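Local coordinates for acetyl-xylan esterase (Streptomyces lividans, PDB 2CC0), which removes acetyl groups from xylan as a metal-dependent family 4 carbohydrate esterase, probably helping to break down plant cell walls, at residues A[9-14]-A[152-157]. Numbering follows the deposited sequence.
With ACT (acetate ion), chain D.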
ATOM      1  N   LEU A   9       3.722   2.591  12.908  1.00  7.19           N
ATOM      2  CA  LEU A   9       3.084   1.956  14.070  1.00  6.92           C
ATOM      3  C   LEU A   9       1.633   2.366  14.100  1.00  7.00           C
ATOM      4  O   LEU A   9       1.323   3.555  13.973  1.00  7.42           O
ATOM      5  CB  LEU A   9       3.745   2.413  15.365  1.00  7.66           C
ATOM      6  CG  LEU A   9       5.240   2.142  15.448  1.00  7.55           C
ATOM      7  CD1 LEU A   9       5.764   2.681  16.817  1.00 10.60           C
ATOM      8  CD2 LEU A   9       5.607   0.664  15.262  1.00 11.60           C
ATOM      9  N   THR A  10       0.733   1.390  14.255  1.00  7.42           N
ATOM     10  CA  THR A  10      -0.690   1.700  14.303  1.00  7.44           C
ATOM     11  C   THR A  10      -1.381   0.931  15.418  1.00  7.95           C
ATOM     12  O   THR A  10      -0.955  -0.179  15.762  1.00  9.23           O
ATOM     13  CB  THR A  10      -1.401   1.400  12.939  1.00  8.58           C
ATOM     14  OG1 THR A  10      -1.514  -0.017  12.763  1.00  7.84           O
ATOM     15  CG2 THR A  10      -0.621   2.010  11.767  1.00  8.01           C
ATOM     16  N   PHE A  11      -2.435   1.534  15.984  1.00  7.67           N
ATOM     17  CA  PHE A  11      -3.216   0.907  17.060  1.00  7.59           C
ATOM     18  C   PHE A  11      -4.703   1.052  16.770  1.00  8.30           C
ATOM     19  O   PHE A  11      -5.238   2.183  16.706  1.00  8.43           O
ATOM     20  CB  PHE A  11      -2.875   1.563  18.420  1.00  8.17           C
ATOM     21  CG  PHE A  11      -1.433   1.431  18.792  1.00  6.87           C
ATOM     22  CD1 PHE A  11      -0.987   0.288  19.451  1.00  8.76           C
ATOM     23  CD2 PHE A  11      -0.498   2.423  18.434  1.00  6.83           C
ATOM     24  CE1 PHE A  11       0.336   0.146  19.790  1.00  9.62           C
ATOM     25  CE2 PHE A  11       0.830   2.286  18.764  1.00  8.57           C
ATOM     26  CZ  PHE A  11       1.265   1.126  19.430  1.00  8.71           C
ATOM     27  N   ASP A  12      -5.357  -0.092  16.562  1.00  8.46           N
ATOM     28  CA  ASP A  12      -6.790  -0.135  16.308  1.00  8.85           C
ATOM     29  C   ASP A  12      -7.650  -0.217  17.578  1.00  9.32           C
ATOM     30  O   ASP A  12      -7.227  -0.777  18.609  1.00  9.39           O
ATOM     31  CB  ASP A  12      -7.135  -1.349  15.450  1.00 11.08           C
ATOM     32  CG  ASP A  12      -6.736  -1.185  13.993  1.00 11.77           C
ATOM     33  OD1 ASP A  12      -6.067  -0.201  13.630  1.00 13.07           O
ATOM     34  OD2 ASP A  12      -7.083  -2.096  13.208  1.00 16.01           O
ATOM     35  N   ASP A  13      -8.837   0.381  17.459  1.00  9.10           N
ATOM     36  CA  ASP A  13     -10.019   0.102  18.306  1.00 10.31           C
ATOM     37  C   ASP A  13     -10.179   0.932  19.564  1.00 11.16           C
ATOM     38  O   ASP A  13     -11.016   0.611  20.453  1.00 12.94           O
ATOM     39  CB  ASP A  13     -10.149  -1.383  18.668  1.00 10.78           C
ATOM     40  CG  ASP A  13     -10.510  -2.234  17.494  1.00 14.35           C
ATOM     41  OD1 ASP A  13     -11.228  -1.736  16.592  1.00 13.96           O
ATOM     42  OD2 ASP A  13     -10.086  -3.423  17.508  1.00 19.06           O
ATOM     43  N   GLY A  14      -9.424   2.000  19.640  1.00 10.48           N
ATOM     44  CA  GLY A  14      -9.618   2.925  20.753  1.00 10.10           C
ATOM     45  C   GLY A  14     -10.573   4.034  20.381  1.00  9.85           C
ATOM     46  O   GLY A  14     -11.213   4.023  19.315  1.00  9.13           O
ATOM     47  N   ILE A 152       2.582  -1.830  10.658  1.00  8.35           N
ATOM     48  CA  ILE A 152       2.228  -2.957  11.527  1.00  9.24           C
ATOM     49  C   ILE A 152       0.874  -2.713  12.223  1.00  9.33           C
ATOM     50  O   ILE A 152       0.625  -1.612  12.721  1.00  8.87           O
ATOM     51  CB  ILE A 152       3.331  -3.250  12.596  1.00  9.36           C
ATOM     52  CG1 ILE A 152       2.933  -4.478  13.436  1.00  9.47           C
ATOM     53  CG2 ILE A 152       3.620  -2.005  13.459  1.00 10.16           C
ATOM     54  CD1 ILE A 152       4.093  -5.146  14.170  1.00 11.36           C
ATOM     55  N   LEU A 153       0.030  -3.748  12.237  1.00  8.58           N
ATOM     56  CA  LEU A 153      -1.224  -3.754  12.975  1.00  8.38           C
ATOM     57  C   LEU A 153      -1.012  -4.121  14.445  1.00  8.79           C
ATOM     58  O   LEU A 153      -0.548  -5.231  14.775  1.00  8.85           O
ATOM     59  CB  LEU A 153      -2.189  -4.772  12.341  1.00  8.18           C
ATOM     60  CG  LEU A 153      -3.478  -5.054  13.120  1.00  8.86           C
ATOM     61  CD1 LEU A 153      -4.363  -3.787  13.193  1.00  9.87           C
ATOM     62  CD2 LEU A 153      -4.235  -6.235  12.506  1.00  9.91           C
ATOM     63  N   MET A 154      -1.375  -3.182  15.333  1.00  8.68           N
ATOM     64  CA  MET A 154      -1.472  -3.480  16.765  1.00  9.91           C
ATOM     65  C   MET A 154      -2.812  -2.926  17.241  1.00  9.32           C
ATOM     66  O   MET A 154      -3.503  -2.257  16.473  1.00  8.43           O
ATOM     67  CB  MET A 154      -0.297  -2.862  17.541  1.00  9.60           C
ATOM     68  CG  MET A 154       1.031  -3.547  17.210  1.00 10.53           C
ATOM     69  SD  MET A 154       2.397  -2.835  18.129  1.00 13.56           S
ATOM     70  CE  MET A 154       2.553  -1.295  17.215  1.00 13.24           C
ATOM     71  N   HIS A 155      -3.150  -3.192  18.496  1.00  9.03           N
ATOM     72  CA  HIS A 155      -4.415  -2.715  19.056  1.00  9.88           C
ATOM     73  C   HIS A 155      -4.214  -1.892  20.313  1.00 10.69           C
ATOM     74  O   HIS A 155      -3.196  -2.029  20.987  1.00 10.79           O
ATOM     75  CB  HIS A 155      -5.341  -3.899  19.314  1.00  9.61           C
ATOM     76  CG  HIS A 155      -5.786  -4.559  18.040  1.00  9.88           C
ATOM     77  ND1 HIS A 155      -4.960  -5.385  17.305  1.00 10.86           N
ATOM     78  CD2 HIS A 155      -6.937  -4.450  17.340  1.00 11.87           C
ATOM     79  CE1 HIS A 155      -5.594  -5.772  16.214  1.00 10.41           C
ATOM     80  NE2 HIS A 155      -6.797  -5.225  16.213  1.00 11.66           N
ATOM     81  N   ASP A 156      -5.228  -1.077  20.626  1.00 11.22           N
ATOM     82  CA  ASP A 156      -5.211  -0.137  21.756  1.00 12.41           C
ATOM     83  C   ASP A 156      -5.269  -0.849  23.131  1.00 13.07           C
ATOM     84  O   ASP A 156      -4.715  -0.348  24.103  1.00 14.42           O
ATOM     85  CB  ASP A 156      -6.381   0.834  21.527  1.00 12.94           C
ATOM     86  CG  ASP A 156      -6.738   1.685  22.744  1.00 14.38           C
ATOM     87  OD1 ASP A 156      -7.624   1.243  23.502  1.00 16.43           O
ATOM     88  OD2 ASP A 156      -6.203   2.815  22.878  1.00 15.63           O
ATOM     89  N   TRP A 157      -5.901  -2.022  23.181  1.00 13.20           N
ATOM     90  CA  TRP A 157      -6.249  -2.695  24.452  1.00 13.93           C
ATOM     91  C   TRP A 157      -5.300  -3.779  25.039  1.00 14.68           C
ATOM     92  O   TRP A 157      -5.289  -3.959  26.265  1.00 16.12           O
ATOM     93  CB  TRP A 157      -7.696  -3.216  24.380  1.00 15.10           C
ATOM     94  CG  TRP A 157      -7.943  -4.152  23.255  1.00 15.36           C
ATOM     95  CD1 TRP A 157      -8.482  -3.851  22.045  1.00 15.73           C
ATOM     96  CD2 TRP A 157      -7.657  -5.556  23.242  1.00 16.60           C
ATOM     97  NE1 TRP A 157      -8.548  -4.997  21.264  1.00 16.43           N
ATOM     98  CE2 TRP A 157      -8.053  -6.052  21.988  1.00 16.22           C
ATOM     99  CE3 TRP A 157      -7.128  -6.444  24.190  1.00 17.25           C
ATOM    100  CZ2 TRP A 157      -7.903  -7.414  21.628  1.00 15.10           C
ATOM    101  CZ3 TRP A 157      -6.971  -7.795  23.840  1.00 17.10           C
ATOM    102  CH2 TRP A 157      -7.362  -8.257  22.569  1.00 16.08           C
TER
HETATM  103  C   ACT D 201      -8.971  -4.442  12.477  0.50 11.49           C
HETATM  104  O   ACT D 201     -10.098  -4.992  12.517  0.50 11.03           O
HETATM  105  OXT ACT D 201      -8.495  -3.991  13.559  0.50 11.77           O
HETATM  106  CH3 ACT D 201      -8.230  -4.320  11.180  0.50 12.03           C
HETATM  107  O   HOH W   1      -9.568  -0.571  22.794  1.00 17.82           O
HETATM  108  O   HOH W   2      -9.823  -5.650  18.699  1.00 19.71           O
HETATM  109  O   HOH W   3      -9.798  -5.023  15.572  1.00 29.49           O
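Phe11 and Met154 carry the tightly packed face of this parallel strand pair, lying side by side with the thioether beside the ring. A bend at Met154 chi3 (-74°) turns the methyl toward the ring, so that CE comes 3.5 Å from Phe11 CZ. The sulfur approaches obliquely, a Met-aromatic contact. On the same face Leu9 CD2 lies alongside Ile152 CG2 at 3.8 Å. Between the backbones the grip is uneven. Asp12 N to Met154 O (2.9 Å) and Asp156 N to Asp12 O are both nearly straight, whereas the backbone bonds from Thr10 N to Ile152 O and from Met154 N to Thr10 O are weak. There the Thr10 hydroxyl reinforces the pair: with chi1 at 73°, OG1 reaches over and donates to Ile152 O at 2.7 Å.

The Asp12 and His155 face is more polar. Asp12, salt-bridged through OD1 to Arg100, crosses Leu153 at about a right angle, its OD2 lying 3.2 Å from Leu153 CD1. Bound acetate sits beside Asp12, accepts a weak bond from His155 NE2 and is also held by Tyr103 N. The looser, hydrated side is the C-terminal end, around Asp13 and exposed Trp157. Asp13, a zinc ligand with His62 and His66, hydrogen-bonds Gln38 through OD1 and brings OD2 to the edge of the His155 ring, 3.3 Å from CD2; one water links OD2 to His155 NE2, another to Trp157 NE1. Asp13 thus brings 9-14 into the metal site, consistent with the catalytic centre of polysaccharide deacetylases.

In the central parallel sheet, strand 34-37 flanks 5-12 and strand 126-127 flanks 151-155, while helix 159-174 covers Phe11 and Met154 through Thr161 and Ile168.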